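Local coordinates for Lin2004 protein (Listeria innocua, PDB 2HUJ), which is of unknown function but represents a bacterial family, DUF1798, whose members adopt a four-helical bundle fold, at residues E21-Q32 / E62-L73. Numbering follows the deposited sequence.
Sequences ELLIRTEQLLLQ and EAKRCADDFLEL
Helices 16-45 and 52-81, consecutive in the chain, pack antiparallel as neighbours in a helical bundle, and the backbones run closest at Arg25 and Phe70. The segment axes approach to 8.9 Å with 151° between their directions. Arg25 reaches across helix 62-73 with its chain extended from CG to NE, which carries the guanidinium over the turn from Asp69 to Leu73. Arg25 NH1 donates both to Asp69 O, at 3.0 Å, and to Glu72 OE1, at 3.1 Å; the carboxylate is met from above its plane. NE pairs with Glu21 OE2 one turn back, so acidic groups of both helices hold the guanidinium, while Leu73 CD1 lies over one of its faces and Asp69 CB over the other. Leu73 CD1 also packs against Glu21 CG.

Toward the interior of the four-helix bundle, Phe70 enters beside Leu29, whose CD2 lies 3.7 Å from Phe70 CD2, with Leu22 CD1 near CD1 and CE1 of the ring. Thr26 OG1 sits at the ring edge, 3.3 Å from Phe70 CE1, and bonds back to Leu22 O. Leu126 of helix 112-137 and Cys95 of helix 88-104 touch both Leu29 and Phe70, so all four helices meet here. Leu29 CD1 packs on Cys66 CB, and a water donates to Arg25 O and Cys66 O, bridging the two backbones.

On the outer side, Arg65 grips Glu62 side-on through NE and NH2, and Arg65 NH2 also donates to Gln28 OE1 at 3.1 Å, with amide and guanidinium planes 81° apart. At the far end of the contact from Arg25, the buried Gln32 bends at chi2 (63°) and lays its amide against Ala63, Gln32 CD to Ala63 CB 3.6 Å; NE2 is hydrogen-bonded to Asn36 OD1, and a second water links OE1 to Glu62 OE2.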
ATOM      1  N   GLU A  21       2.280  -0.249 -16.367  1.00 24.91           N
ATOM      2  CA  GLU A  21       2.936   0.561 -15.359  1.00 25.23           C
ATOM      3  C   GLU A  21       2.118   0.630 -14.082  1.00 26.16           C
ATOM      4  O   GLU A  21       2.674   0.495 -12.984  1.00 26.93           O
ATOM      5  CB  GLU A  21       3.273   1.944 -15.906  1.00 28.32           C
ATOM      6  CG  GLU A  21       4.124   2.777 -14.922  1.00 30.62           C
ATOM      7  CD  GLU A  21       5.478   2.157 -14.663  1.00 42.56           C
ATOM      8  OE1 GLU A  21       6.120   1.768 -15.654  1.00 38.76           O
ATOM      9  OE2 GLU A  21       5.906   2.060 -13.488  1.00 38.66           O
ATOM     10  N   LEU A  22       0.791   0.806 -14.209  1.00 23.17           N
ATOM     11  CA  LEU A  22      -0.072   0.767 -13.039  1.00 23.26           C
ATOM     12  C   LEU A  22       0.002  -0.574 -12.285  1.00 21.31           C
ATOM     13  O   LEU A  22       0.129  -0.578 -11.072  1.00 23.51           O
ATOM     14  CB  LEU A  22      -1.535   1.072 -13.430  1.00 22.60           C
ATOM     15  CG  LEU A  22      -2.544   1.083 -12.277  1.00 26.22           C
ATOM     16  CD1 LEU A  22      -2.157   2.049 -11.162  1.00 28.27           C
ATOM     17  CD2 LEU A  22      -3.916   1.405 -12.846  1.00 26.85           C
ATOM     18  N   LEU A  23      -0.037  -1.689 -13.007  1.00 23.81           N
ATOM     19  CA  LEU A  23       0.098  -3.016 -12.408  1.00 23.73           C
ATOM     20  C   LEU A  23       1.377  -3.139 -11.593  1.00 25.84           C
ATOM     21  O   LEU A  23       1.353  -3.555 -10.428  1.00 25.93           O
ATOM     22  CB  LEU A  23       0.050  -4.091 -13.486  1.00 25.57           C
ATOM     23  CG  LEU A  23       0.129  -5.561 -13.038  1.00 27.29           C
ATOM     24  CD1 LEU A  23      -0.851  -5.871 -11.945  1.00 28.61           C
ATOM     25  CD2 LEU A  23      -0.073  -6.486 -14.216  1.00 30.01           C
ATOM     26  N   ILE A  24       2.494  -2.741 -12.200  1.00 28.62           N
ATOM     27  CA  ILE A  24       3.795  -2.748 -11.511  1.00 28.18           C
ATOM     28  C   ILE A  24       3.762  -1.895 -10.221  1.00 28.58           C
ATOM     29  O   ILE A  24       4.194  -2.343  -9.160  1.00 26.56           O
ATOM     30  CB  ILE A  24       4.915  -2.286 -12.463  1.00 30.00           C
ATOM     31  CG1 ILE A  24       5.113  -3.328 -13.576  1.00 28.17           C
ATOM     32  CG2 ILE A  24       6.229  -2.078 -11.704  1.00 34.33           C
ATOM     33  CD1 ILE A  24       6.050  -2.899 -14.659  1.00 29.69           C
ATOM     34  N   ARG A  25       3.198  -0.691 -10.295  1.00 25.63           N
ATOM     35  CA  ARG A  25       3.115   0.163  -9.135  1.00 25.25           C
ATOM     36  C   ARG A  25       2.152  -0.362  -8.064  1.00 24.66           C
ATOM     37  O   ARG A  25       2.369  -0.168  -6.873  1.00 28.19           O
ATOM     38  CB  ARG A  25       2.746   1.578  -9.557  1.00 26.30           C
ATOM     39  CG  ARG A  25       3.806   2.182 -10.404  1.00 31.51           C
ATOM     40  CD  ARG A  25       3.473   3.542 -10.824  1.00 34.44           C
ATOM     41  NE  ARG A  25       4.593   4.087 -11.578  1.00 34.87           N
ATOM     42  CZ  ARG A  25       4.720   5.364 -11.937  1.00 39.44           C
ATOM     43  NH1 ARG A  25       3.837   6.291 -11.570  1.00 30.80           N
ATOM     44  NH2 ARG A  25       5.774   5.719 -12.657  1.00 36.42           N
ATOM     45  N   THR A  26       1.124  -1.079  -8.500  1.00 24.08           N
ATOM     46  CA  THR A  26       0.197  -1.770  -7.580  1.00 25.92           C
ATOM     47  C   THR A  26       0.933  -2.868  -6.832  1.00 24.67           C
ATOM     48  O   THR A  26       0.792  -2.984  -5.634  1.00 26.65           O
ATOM     49  CB  THR A  26      -1.003  -2.384  -8.358  1.00 24.68           C
ATOM     50  OG1 THR A  26      -1.677  -1.342  -9.083  1.00 25.87           O
ATOM     51  CG2 THR A  26      -2.000  -3.061  -7.403  1.00 26.16           C
ATOM     52  N   GLU A  27       1.753  -3.643  -7.538  1.00 25.31           N
ATOM     53  CA  GLU A  27       2.540  -4.725  -6.913  1.00 26.12           C
ATOM     54  C   GLU A  27       3.536  -4.146  -5.908  1.00 23.78           C
ATOM     55  O   GLU A  27       3.733  -4.648  -4.783  1.00 26.23           O
ATOM     56  CB  GLU A  27       3.249  -5.559  -7.988  1.00 26.41           C
ATOM     57  CG  GLU A  27       2.222  -6.398  -8.773  1.00 28.67           C
ATOM     58  CD  GLU A  27       2.736  -7.019 -10.052  1.00 37.55           C
ATOM     59  OE1 GLU A  27       3.874  -6.713 -10.469  1.00 41.92           O
ATOM     60  OE2 GLU A  27       1.949  -7.821 -10.620  1.00 45.62           O
ATOM     61  N   GLN A  28       4.155  -3.048  -6.298  1.00 25.51           N
ATOM     62  CA  GLN A  28       5.123  -2.403  -5.438  1.00 27.33           C
ATOM     63  C   GLN A  28       4.445  -1.916  -4.156  1.00 25.96           C
ATOM     64  O   GLN A  28       4.981  -2.076  -3.054  1.00 26.12           O
ATOM     65  CB  GLN A  28       5.765  -1.242  -6.190  1.00 28.28           C
ATOM     66  CG  GLN A  28       6.712  -0.438  -5.368  1.00 31.73           C
ATOM     67  CD  GLN A  28       8.115  -0.861  -5.621  1.00 49.55           C
ATOM     68  OE1 GLN A  28       8.832  -0.204  -6.356  1.00 59.82           O
ATOM     69  NE2 GLN A  28       8.501  -1.994  -5.072  1.00 51.52           N
ATOM     70  N   LEU A  29       3.264  -1.321  -4.292  1.00 25.34           N
ATOM     71  CA  LEU A  29       2.529  -0.836  -3.123  1.00 24.75           C
ATOM     72  C   LEU A  29       2.031  -1.972  -2.215  1.00 26.02           C
ATOM     73  O   LEU A  29       2.066  -1.841  -0.983  1.00 25.80           O
ATOM     74  CB  LEU A  29       1.383   0.064  -3.556  1.00 24.20           C
ATOM     75  CG  LEU A  29       0.673   0.829  -2.428  1.00 24.44           C
ATOM     76  CD1 LEU A  29       1.645   1.664  -1.568  1.00 28.99           C
ATOM     77  CD2 LEU A  29      -0.418   1.722  -2.990  1.00 27.30           C
ATOM     78  N   LEU A  30       1.567  -3.065  -2.822  1.00 25.92           N
ATOM     79  CA  LEU A  30       1.255  -4.296  -2.070  1.00 26.42           C
ATOM     80  C   LEU A  30       2.439  -4.807  -1.279  1.00 26.48           C
ATOM     81  O   LEU A  30       2.327  -5.186  -0.114  1.00 24.73           O
ATOM     82  CB  LEU A  30       0.754  -5.383  -2.978  1.00 25.47           C
ATOM     83  CG  LEU A  30      -0.715  -5.302  -3.398  1.00 26.28           C
ATOM     84  CD1 LEU A  30      -0.916  -6.125  -4.637  1.00 29.94           C
ATOM     85  CD2 LEU A  30      -1.577  -5.828  -2.234  1.00 26.41           C
ATOM     86  N   LEU A  31       3.606  -4.793  -1.901  1.00 23.88           N
ATOM     87  CA  LEU A  31       4.829  -5.197  -1.219  1.00 26.13           C
ATOM     88  C   LEU A  31       5.176  -4.292  -0.034  1.00 24.37           C
ATOM     89  O   LEU A  31       5.567  -4.780   1.050  1.00 26.14           O
ATOM     90  CB  LEU A  31       6.005  -5.252  -2.219  1.00 23.68           C
ATOM     91  CG  LEU A  31       7.234  -6.012  -1.746  1.00 31.09           C
ATOM     92  CD1 LEU A  31       6.906  -7.530  -1.662  1.00 35.31           C
ATOM     93  CD2 LEU A  31       8.439  -5.782  -2.659  1.00 33.35           C
ATOM     94  N   GLN A  32       5.011  -2.985  -0.215  1.00 25.58           N
ATOM     95  CA  GLN A  32       5.199  -2.058   0.890  1.00 25.18           C
ATOM     96  C   GLN A  32       4.273  -2.387   2.050  1.00 25.29           C
ATOM     97  O   GLN A  32       4.677  -2.346   3.221  1.00 26.38           O
ATOM     98  CB  GLN A  32       5.006  -0.607   0.442  1.00 26.72           C
ATOM     99  CG  GLN A  32       5.200   0.420   1.557  1.00 28.74           C
ATOM    100  CD  GLN A  32       6.622   0.436   2.126  1.00 32.19           C
ATOM    101  OE1 GLN A  32       7.550   0.649   1.384  1.00 29.47           O
ATOM    102  NE2 GLN A  32       6.785   0.194   3.451  1.00 28.21           N
ATOM    103  N   GLU A  62      10.012   5.925   1.648  1.00 27.39           N
ATOM    104  CA  GLU A  62       9.851   4.929   0.589  1.00 30.43           C
ATOM    105  C   GLU A  62       8.358   4.517   0.464  1.00 29.77           C
ATOM    106  O   GLU A  62       7.822   4.413  -0.635  1.00 28.50           O
ATOM    107  CB  GLU A  62      10.767   3.732   0.873  1.00 28.95           C
ATOM    108  CG  GLU A  62      10.482   2.434   0.107  1.00 29.48           C
ATOM    109  CD  GLU A  62      10.680   2.558  -1.376  1.00 39.71           C
ATOM    110  OE1 GLU A  62      11.286   3.572  -1.821  1.00 36.27           O
ATOM    111  OE2 GLU A  62      10.212   1.653  -2.105  1.00 39.37           O
ATOM    112  N   ALA A  63       7.683   4.292   1.592  1.00 28.85           N
ATOM    113  CA  ALA A  63       6.243   4.042   1.555  1.00 28.25           C
ATOM    114  C   ALA A  63       5.443   5.155   0.857  1.00 30.88           C
ATOM    115  O   ALA A  63       4.562   4.879   0.023  1.00 29.99           O
ATOM    116  CB  ALA A  63       5.695   3.804   2.976  1.00 26.41           C
ATOM    117  N   LYS A  64       5.785   6.399   1.150  1.00 31.27           N
ATOM    118  CA  LYS A  64       5.137   7.562   0.526  1.00 31.93           C
ATOM    119  C   LYS A  64       5.410   7.606  -0.988  1.00 30.10           C
ATOM    120  O   LYS A  64       4.518   7.914  -1.764  1.00 31.15           O
ATOM    121  CB  LYS A  64       5.644   8.852   1.181  0.50 33.13           C
ATOM    122  CG  LYS A  64       4.968  10.137   0.701  0.50 34.72           C
ATOM    123  CD  LYS A  64       3.497  10.161   1.026  0.50 31.96           C
ATOM    124  CE  LYS A  64       2.971  11.585   1.179  0.50 37.43           C
ATOM    125  NZ  LYS A  64       1.838  11.722   2.152  0.50 32.34           N
ATOM    126  N   ARG A  65       6.641   7.316  -1.388  1.00 32.81           N
ATOM    127  CA  ARG A  65       7.014   7.232  -2.816  1.00 31.09           C
ATOM    128  C   ARG A  65       6.152   6.168  -3.512  1.00 28.90           C
ATOM    129  O   ARG A  65       5.614   6.419  -4.579  1.00 30.28           O
ATOM    130  CB  ARG A  65       8.510   6.905  -2.974  1.00 33.72           C
ATOM    131  CG  ARG A  65       8.959   6.698  -4.435  1.00 38.57           C
ATOM    132  CD  ARG A  65      10.325   5.976  -4.538  1.00 42.39           C
ATOM    133  NE  ARG A  65      10.217   4.524  -4.334  1.00 51.89           N
ATOM    134  CZ  ARG A  65      10.005   3.623  -5.299  1.00 58.56           C
ATOM    135  NH1 ARG A  65       9.856   3.985  -6.571  1.00 62.44           N
ATOM    136  NH2 ARG A  65       9.937   2.336  -4.987  1.00 54.86           N
ATOM    137  N   CYS A  66       6.000   4.994  -2.882  1.00 28.47           N
ATOM    138  CA  CYS A  66       5.192   3.932  -3.440  1.00 27.04           C
ATOM    139  C   CYS A  66       3.762   4.417  -3.604  1.00 27.47           C
ATOM    140  O   CYS A  66       3.136   4.163  -4.656  1.00 28.89           O
ATOM    141  CB  CYS A  66       5.218   2.649  -2.578  1.00 27.01           C
ATOM    142  SG  CYS A  66       6.833   1.818  -2.524  1.00 33.94           S
ATOM    143  N   ALA A  67       3.223   5.082  -2.582  1.00 26.17           N
ATOM    144  CA  ALA A  67       1.809   5.486  -2.621  1.00 28.86           C
ATOM    145  C   ALA A  67       1.582   6.546  -3.668  1.00 28.23           C
ATOM    146  O   ALA A  67       0.634   6.469  -4.463  1.00 28.36           O
ATOM    147  CB  ALA A  67       1.331   5.974  -1.254  1.00 30.95           C
ATOM    148  N   ASP A  68       2.467   7.540  -3.712  1.00 29.42           N
ATOM    149  CA  ASP A  68       2.321   8.650  -4.656  1.00 30.49           C
ATOM    150  C   ASP A  68       2.452   8.163  -6.106  1.00 29.87           C
ATOM    151  O   ASP A  68       1.703   8.596  -6.970  1.00 30.41           O
ATOM    152  CB  ASP A  68       3.385   9.736  -4.410  1.00 34.43           C
ATOM    153  CG  ASP A  68       3.166  10.553  -3.106  1.00 35.97           C
ATOM    154  OD1 ASP A  68       2.104  10.505  -2.475  1.00 36.82           O
ATOM    155  OD2 ASP A  68       4.119  11.276  -2.742  1.00 43.34           O
ATOM    156  N   ASP A  69       3.416   7.266  -6.355  1.00 28.06           N
ATOM    157  CA  ASP A  69       3.642   6.688  -7.670  1.00 27.51           C
ATOM    158  C   ASP A  69       2.393   5.928  -8.111  1.00 24.65           C
ATOM    159  O   ASP A  69       1.946   6.052  -9.250  1.00 26.34           O
ATOM    160  CB  ASP A  69       4.835   5.725  -7.630  1.00 27.76           C
ATOM    161  CG  ASP A  69       6.186   6.431  -7.662  1.00 36.85           C
ATOM    162  OD1 ASP A  69       6.233   7.683  -7.597  1.00 38.46           O
ATOM    163  OD2 ASP A  69       7.207   5.702  -7.706  1.00 40.57           O
ATOM    164  N   PHE A  70       1.803   5.167  -7.190  1.00 26.84           N
ATOM    165  CA  PHE A  70       0.576   4.452  -7.506  1.00 27.15           C
ATOM    166  C   PHE A  70      -0.566   5.398  -7.851  1.00 28.42           C
ATOM    167  O   PHE A  70      -1.221   5.244  -8.881  1.00 27.03           O
ATOM    168  CB  PHE A  70       0.185   3.540  -6.348  1.00 26.06           C
ATOM    169  CG  PHE A  70      -1.195   2.952  -6.457  1.00 23.78           C
ATOM    170  CD1 PHE A  70      -1.462   1.799  -7.250  1.00 24.69           C
ATOM    171  CD2 PHE A  70      -2.243   3.505  -5.734  1.00 26.96           C
ATOM    172  CE1 PHE A  70      -2.732   1.261  -7.293  1.00 24.66           C
ATOM    173  CE2 PHE A  70      -3.509   2.974  -5.790  1.00 26.99           C
ATOM    174  CZ  PHE A  70      -3.771   1.866  -6.572  1.00 24.96           C
ATOM    175  N   LEU A  71      -0.795   6.390  -7.006  1.00 27.99           N
ATOM    176  CA  LEU A  71      -1.913   7.307  -7.216  1.00 28.42           C
ATOM    177  C   LEU A  71      -1.788   8.118  -8.494  1.00 27.60           C
ATOM    178  O   LEU A  71      -2.791   8.404  -9.139  1.00 27.28           O
ATOM    179  CB  LEU A  71      -2.075   8.263  -6.049  1.00 28.31           C
ATOM    180  CG  LEU A  71      -2.612   7.632  -4.756  1.00 27.74           C
ATOM    181  CD1 LEU A  71      -2.529   8.686  -3.664  1.00 34.65           C
ATOM    182  CD2 LEU A  71      -4.027   7.104  -4.938  1.00 31.33           C
ATOM    183  N   GLU A  72      -0.565   8.485  -8.853  1.00 29.41           N
ATOM    184  CA  GLU A  72      -0.297   9.238 -10.093  1.00 30.02           C
ATOM    185  C   GLU A  72      -0.971   8.612 -11.302  1.00 27.88           C
ATOM    186  O   GLU A  72      -1.510   9.322 -12.134  1.00 27.24           O
ATOM    187  CB  GLU A  72       1.215   9.325 -10.324  1.00 29.22           C
ATOM    188  CG  GLU A  72       1.616  10.232 -11.445  1.00 33.33           C
ATOM    189  CD  GLU A  72       3.075  10.089 -11.853  1.00 40.66           C
ATOM    190  OE1 GLU A  72       3.841   9.331 -11.200  1.00 48.17           O
ATOM    191  OE2 GLU A  72       3.441  10.757 -12.847  1.00 55.57           O
ATOM    192  N   LEU A  73      -0.938   7.286 -11.382  1.00 25.37           N
ATOM    193  CA  LEU A  73      -1.588   6.534 -12.457  1.00 25.43           C
ATOM    194  C   LEU A  73      -2.971   5.994 -12.119  1.00 22.65           C
ATOM    195  O   LEU A  73      -3.858   5.938 -12.981  1.00 26.69           O
ATOM    196  CB  LEU A  73      -0.701   5.366 -12.860  1.00 26.36           C
ATOM    197  CG  LEU A  73       0.720   5.718 -13.310  1.00 34.86           C
ATOM    198  CD1 LEU A  73       1.349   4.468 -13.862  1.00 36.74           C
ATOM    199  CD2 LEU A  73       0.698   6.799 -14.373  1.00 35.87           C
TER
HETATM  200  O   HOH W   1       3.994   2.108  -6.171  1.00 26.68           O
HETATM  201  O   HOH W   2       8.960  -0.517  -0.783  1.00 33.31           O